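PDB 1JOV: HI1317 from Haemophilus influenzae, which probably catalyses the interconversion of the alpha and beta anomers of glucose 6-phosphate. Local coordinates for residues A[110-115]-A[123-128]; A[160-165]-A[203-208]. All coordinates share one frame; numbering follows the deposited sequence. Where two conformers were deposited one is given.

How the interactions relate
Interactions 1 and 2 are both antiparallel strand pairs of the same eight-stranded sheet, on opposite sides of the chain's centre and about 17 Å apart at their nearest atoms. Interaction 1 joins strands 107-115 and 121-129 within a local hairpin; interaction 2 brings the sheet-edge strand 161-164 against strand 201-206 after a long excursion of the chain. Most touching residues of interaction 1 are buried, and its apolar face includes a Met-aromatic contact. Interaction 2 is only partly buried: V161, V163 and I204, with a buried D206, line the inner face; E162, L205 and two glutamines lie on the other. Across the strands, E111 and K124 meet through a water, whereas E162 and K207 make a long direct salt bridge.

Interaction 1 (A[110-115]-A[123-128])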
loop_
_atom_site.group_PDB
_atom_site.type_symbol
_atom_site.label_atom_id
_atom_site.label_comp_id
_atom_site.label_asym_id
_atom_site.label_seq_id
_atom_site.Cartn_x
_atom_site.Cartn_y
_atom_site.Cartn_z
ATOM N N LEU A 110 14.372 -5.630 1.483
ATOM C CA LEU A 110 13.744 -6.961 1.358
ATOM C C LEU A 110 13.211 -7.051 -0.074
ATOM O O LEU A 110 12.702 -6.012 -0.602
ATOM C CB LEU A 110 12.492 -6.964 2.256
ATOM C CG LEU A 110 12.812 -6.746 3.765
ATOM C CD1 LEU A 110 11.405 -6.916 4.498
ATOM C CD2 LEU A 110 13.891 -7.670 4.301
ATOM N N GLU A 111 13.326 -8.232 -0.669
ATOM C CA GLU A 111 12.796 -8.458 -2.051
ATOM C C GLU A 111 11.889 -9.648 -1.965
ATOM O O GLU A 111 12.205 -10.606 -1.286
ATOM C CB GLU A 111 13.880 -8.745 -3.129
ATOM C CG GLU A 111 14.766 -7.488 -3.218
ATOM C CD GLU A 111 15.831 -7.614 -4.311
ATOM O OE1 GLU A 111 15.791 -8.607 -5.089
ATOM O OE2 GLU A 111 16.716 -6.725 -4.382
ATOM N N PHE A 112 10.769 -9.561 -2.633
ATOM C CA PHE A 112 9.757 -10.610 -2.694
ATOM C C PHE A 112 9.530 -10.970 -4.125
ATOM O O PHE A 112 9.616 -10.118 -5.001
ATOM C CB PHE A 112 8.459 -10.081 -2.058
ATOM C CG PHE A 112 8.672 -9.720 -0.617
ATOM C CD1 PHE A 112 8.569 -10.691 0.349
ATOM C CD2 PHE A 112 9.007 -8.411 -0.243
ATOM C CE1 PHE A 112 8.750 -10.376 1.666
ATOM C CE2 PHE A 112 9.192 -8.099 1.098
ATOM C CZ PHE A 112 9.064 -9.079 2.045
ATOM N N GLU A 113 9.223 -12.236 -4.420
ATOM C CA GLU A 113 8.900 -12.587 -5.810
ATOM C C GLU A 113 7.580 -13.422 -5.855
ATOM O O GLU A 113 7.279 -14.128 -4.873
ATOM C CB GLU A 113 10.017 -13.413 -6.429
ATOM C CG GLU A 113 11.303 -12.529 -6.603
ATOM C CD GLU A 113 12.513 -13.348 -6.947
ATOM O OE1 GLU A 113 12.667 -14.418 -6.311
ATOM O OE2 GLU A 113 13.239 -12.970 -7.869
ATOM N N LEU A 114 6.868 -13.263 -6.968
ATOM C CA LEU A 114 5.615 -13.988 -7.219
ATOM C C LEU A 114 5.857 -14.865 -8.445
ATOM O O LEU A 114 6.425 -14.389 -9.485
ATOM C CB LEU A 114 4.474 -13.016 -7.563
ATOM C CG LEU A 114 3.131 -13.698 -7.945
ATOM C CD1 LEU A 114 2.739 -14.508 -6.732
ATOM C CD2 LEU A 114 2.161 -12.562 -8.324
ATOM N N PHE A 115 5.524 -16.143 -8.335
ATOM C CA PHE A 115 5.742 -17.109 -9.426
ATOM C C PHE A 115 4.459 -17.714 -9.927
ATOM O O PHE A 115 3.482 -17.887 -9.180
ATOM C CB PHE A 115 6.672 -18.228 -8.972
ATOM C CG PHE A 115 8.068 -17.794 -8.668
ATOM C CD1 PHE A 115 9.048 -17.682 -9.689
ATOM C CD2 PHE A 115 8.410 -17.519 -7.362
ATOM C CE1 PHE A 115 10.300 -17.212 -9.384
ATOM C CE2 PHE A 115 9.646 -17.079 -7.057
ATOM C CZ PHE A 115 10.602 -16.894 -8.054
ATOM N N ALA A 123 6.319 -11.483 -10.996
ATOM C CA ALA A 123 6.414 -10.093 -10.495
ATOM C C ALA A 123 7.395 -10.084 -9.333
ATOM O O ALA A 123 7.736 -11.118 -8.712
ATOM C CB ALA A 123 5.015 -9.531 -10.063
ATOM N N LYS A 124 7.837 -8.891 -9.029
ATOM C CA LYS A 124 8.772 -8.701 -7.935
ATOM C C LYS A 124 8.318 -7.521 -7.054
ATOM O O LYS A 124 7.683 -6.607 -7.570
ATOM C CB LYS A 124 10.172 -8.477 -8.499
ATOM C CG LYS A 124 11.293 -8.361 -7.466
ATOM C CD LYS A 124 12.652 -8.486 -8.118
ATOM C CE LYS A 124 12.905 -7.383 -9.139
ATOM N NZ LYS A 124 14.317 -7.363 -9.602
ATOM N N VAL A 125 8.629 -7.495 -5.791
ATOM C CA VAL A 125 8.426 -6.280 -4.986
ATOM C C VAL A 125 9.681 -6.077 -4.183
ATOM O O VAL A 125 10.189 -7.012 -3.549
ATOM C CB VAL A 125 7.230 -6.375 -4.010
ATOM C CG1 VAL A 125 7.305 -5.271 -2.977
ATOM C CG2 VAL A 125 5.908 -6.310 -4.769
ATOM N N SER A 126 10.193 -4.840 -4.193
ATOM C CA SER A 126 11.288 -4.565 -3.282
ATOM C C SER A 126 10.842 -3.510 -2.284
ATOM O O SER A 126 10.083 -2.613 -2.586
ATOM C CB SER A 126 12.560 -3.964 -3.982
ATOM O OG SER A 126 12.255 -2.746 -4.639
ATOM N N MET A 127 11.412 -3.564 -1.094
ATOM C CA MET A 127 11.111 -2.580 -0.083
ATOM C C MET A 127 12.424 -2.145 0.565
ATOM O O MET A 127 13.165 -3.001 0.971
ATOM C CB MET A 127 10.203 -3.160 1.022
ATOM C CG MET A 127 8.873 -3.713 0.410
ATOM S SD MET A 127 7.873 -4.418 1.788
ATOM C CE MET A 127 6.533 -5.160 0.810
ATOM N N VAL A 128 12.706 -0.844 0.606
ATOM C CA VAL A 128 13.925 -0.316 1.158
ATOM C C VAL A 128 13.532 0.604 2.330
ATOM O O VAL A 128 12.820 1.581 2.147
ATOM C CB VAL A 128 14.772 0.472 0.112
ATOM C CG1 VAL A 128 16.084 0.940 0.737
ATOM C CG2 VAL A 128 15.031 -0.373 -1.122
HETATM O O HOH W 1 16.116 -8.141 -7.818
#
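F112 and M127 meet on the buried face of a beta hairpin, formed by strands 107-115 and 121-129 of the mutarotase-like beta-sandwich. The M127 side chain, extended beyond CG, crosses that of F112 at about a right angle. Its SD lies 4.0 Å from F112 CE2 in a Met-aromatic contact, and the methyl CE touches the same ring carbon. The sulfur stands obliquely, 66° off the ring normal. I35 of strand 31-36 packs on L110, F112 and M127, so bulky apolar residues suit this face; farther along, the small A123 sets its CB beside that of L114. The backbone bonds are short over most of the ladder, with F112 N to V125 O at 2.8 Å, and lengthen at the turn end, where A123 N to L114 O stretches to 3.3 Å.

The face bearing E111, E113, K124 and S126 is looser and more polar. K124 CG, anti to its backbone N (chi1 -176°), rests 3.5 Å from F112 O, and a bend at chi3 (61°) then turns CE. E111 directs OE2 to R109 in a salt bridge. Its OE1 remains 4.9 Å from K124 NZ, too far for direct contact. In the lysine conformer given, one water spans the gap, donating to E111 OE1 at 2.8 Å and accepting from K124 NZ at 2.7 Å.

Interaction 2 (A[160-165]-A[203-208]); sequences QVEVQG and QILDKS
The carbonyl oxygen of L205 is gripped by two consecutive residues of the facing strand. E162 N donates to L205 O over 2.8 Å, in the carbonyl plane and on a lone pair, while V161 CA adds a CA-H...O contact to L205 O at 3.1 Å. In return L205 N donates to E162 O, which makes E162 and L205 a hydrogen-bonded antiparallel pair, as are Q164 and Q203 farther on. The ladder continues beyond strand 201-206 to K207 N, whose bond to Q160 O is longer at 3.2 Å.

This pairing forms one edge of the eight-stranded sheet, and its two faces differ in burial. On the inner face V161 CG1, anti to its own backbone N (chi1 166°), meets I204 CG2 at 3.7 Å. V161 and V163 also lie against L245, and V163 against L247, both on strand 244-251 of the opposing sheet; beta-branched residues fit here because they are compact, apolar and at ease in extended backbone.

D206 shares that face, yet its carboxylate is well satisfied. OD1 accepts from S208 N at 2.8 Å, an Asx turn, and also from F209 N, while OD2 accepts from G156 N. A short acidic side chain thus organises the bend where the strand ends.

L205 lies on the more exposed face with E162 and the glutamines. There, in the glutamate conformer given, E162 OE2 and the NZ of K207, from the loop after the strand, form a long salt bridge of 3.5 Å. At phi 94° a CB on G165 would press against Q164 O, so lacking one suits it. Backbone bonds and the buried V161-I204 contact thus join the edge strand to its neighbour, while the long E162-K207 separation is consistent with a weak ion pair.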
loop_
_atom_site.group_PDB
_atom_site.type_symbol
_atom_site.label_atom_id
_atom_site.label_comp_id
_atom_site.label_asym_id
_atom_site.label_seq_id
_atom_site.Cartn_x
_atom_site.Cartn_y
_atom_site.Cartn_z
ATOM N N GLN A 160 -9.471 15.991 9.954
ATOM C CA GLN A 160 -8.394 16.869 10.192
ATOM C C GLN A 160 -7.280 16.608 9.188
ATOM O O GLN A 160 -6.163 16.956 9.481
ATOM C CB GLN A 160 -7.888 16.717 11.645
ATOM C CG GLN A 160 -8.861 17.212 12.734
ATOM C CD GLN A 160 -8.334 17.058 14.166
ATOM O OE1 GLN A 160 -7.730 17.975 14.709
ATOM N NE2 GLN A 160 -8.591 15.908 14.780
ATOM N N VAL A 161 -7.574 16.067 7.973
ATOM C CA VAL A 161 -6.503 15.829 7.004
ATOM C C VAL A 161 -6.613 16.731 5.744
ATOM O O VAL A 161 -7.714 17.002 5.265
ATOM C CB VAL A 161 -6.507 14.345 6.573
ATOM C CG1 VAL A 161 -5.652 14.162 5.335
ATOM C CG2 VAL A 161 -6.021 13.460 7.700
ATOM N N GLU A 162 -5.459 17.191 5.189
ATOM C CA GLU A 162 -5.541 17.811 3.870
ATOM C C GLU A 162 -4.580 17.071 3.000
ATOM O O GLU A 162 -3.485 16.711 3.421
ATOM C CB GLU A 162 -5.209 19.313 3.812
ATOM C CG GLU A 162 -5.891 20.188 4.853
ATOM C CD GLU A 162 -5.269 21.586 4.908
ATOM O OE1 GLU A 162 -4.809 22.109 3.857
ATOM O OE2 GLU A 162 -5.196 22.184 6.004
ATOM N N VAL A 163 -4.997 16.962 1.746
ATOM C CA VAL A 163 -4.252 16.301 0.715
ATOM C C VAL A 163 -3.706 17.405 -0.193
ATOM O O VAL A 163 -4.469 18.111 -0.844
ATOM C CB VAL A 163 -5.140 15.367 -0.062
ATOM C CG1 VAL A 163 -4.228 14.542 -0.917
ATOM C CG2 VAL A 163 -5.889 14.354 0.890
ATOM N N GLN A 164 -2.404 17.562 -0.170
ATOM C CA GLN A 164 -1.711 18.564 -0.954
ATOM C C GLN A 164 -1.075 18.035 -2.226
ATOM O O GLN A 164 -0.538 16.915 -2.242
ATOM C CB GLN A 164 -0.594 19.169 -0.121
ATOM C CG GLN A 164 -0.948 19.511 1.332
ATOM C CD GLN A 164 0.234 20.074 2.118
ATOM O OE1 GLN A 164 0.064 20.987 2.944
ATOM N NE2 GLN A 164 1.426 19.526 1.887
ATOM N N GLY A 165 -1.111 18.841 -3.293
ATOM C CA GLY A 165 -0.398 18.467 -4.500
ATOM C C GLY A 165 -1.121 17.726 -5.601
ATOM O O GLY A 165 -0.534 17.491 -6.650
ATOM N N GLN A 203 1.207 15.089 -0.815
ATOM C CA GLN A 203 1.485 14.841 0.599
ATOM C C GLN A 203 0.217 14.878 1.412
ATOM O O GLN A 203 -0.807 15.370 0.953
ATOM C CB GLN A 203 2.660 15.679 1.135
ATOM C CG GLN A 203 2.621 17.144 0.946
ATOM C CD GLN A 203 3.033 17.589 -0.445
ATOM O OE1 GLN A 203 3.987 17.059 -1.056
ATOM N NE2 GLN A 203 2.317 18.567 -0.958
ATOM N N ILE A 204 0.217 14.250 2.578
ATOM C CA ILE A 204 -0.985 14.184 3.333
ATOM C C ILE A 204 -0.728 14.849 4.655
ATOM O O ILE A 204 0.072 14.394 5.456
ATOM C CB ILE A 204 -1.293 12.713 3.594
ATOM C CG1 ILE A 204 -1.732 12.000 2.311
ATOM C CG2 ILE A 204 -2.328 12.631 4.656
ATOM C CD1 ILE A 204 -1.983 10.385 2.526
ATOM N N LEU A 205 -1.391 15.968 4.833
ATOM C CA LEU A 205 -1.263 16.740 6.036
ATOM C C LEU A 205 -2.237 16.238 7.068
ATOM O O LEU A 205 -3.447 16.194 6.815
ATOM C CB LEU A 205 -1.498 18.215 5.738
ATOM C CG LEU A 205 -1.339 19.207 6.883
ATOM C CD1 LEU A 205 -0.075 18.907 7.667
ATOM C CD2 LEU A 205 -1.305 20.630 6.345
ATOM N N ASP A 206 -1.708 15.865 8.223
ATOM C CA ASP A 206 -2.505 15.369 9.329
ATOM C C ASP A 206 -2.274 16.275 10.572
ATOM O O ASP A 206 -1.130 16.368 11.110
ATOM C CB ASP A 206 -2.184 13.884 9.611
ATOM C CG ASP A 206 -3.065 13.268 10.651
ATOM O OD1 ASP A 206 -3.860 13.983 11.294
ATOM O OD2 ASP A 206 -3.051 12.030 10.895
ATOM N N LYS A 207 -3.351 16.961 10.964
ATOM C CA LYS A 207 -3.351 17.958 12.039
ATOM C C LYS A 207 -3.961 17.260 13.283
ATOM O O LYS A 207 -4.106 17.864 14.343
ATOM C CB LYS A 207 -4.232 19.135 11.644
ATOM C CG LYS A 207 -3.571 20.125 10.692
ATOM C CD LYS A 207 -4.590 21.097 10.140
ATOM C CE LYS A 207 -5.570 20.376 9.220
ATOM N NZ LYS A 207 -6.838 21.118 8.925
ATOM N N SER A 208 -4.376 16.007 13.147
ATOM C CA SER A 208 -4.740 15.247 14.339
ATOM C C SER A 208 -3.480 14.573 14.963
ATOM O O SER A 208 -3.180 14.746 16.145
ATOM C CB SER A 208 -5.866 14.253 14.052
ATOM O OG SER A 208 -6.196 13.477 15.187
#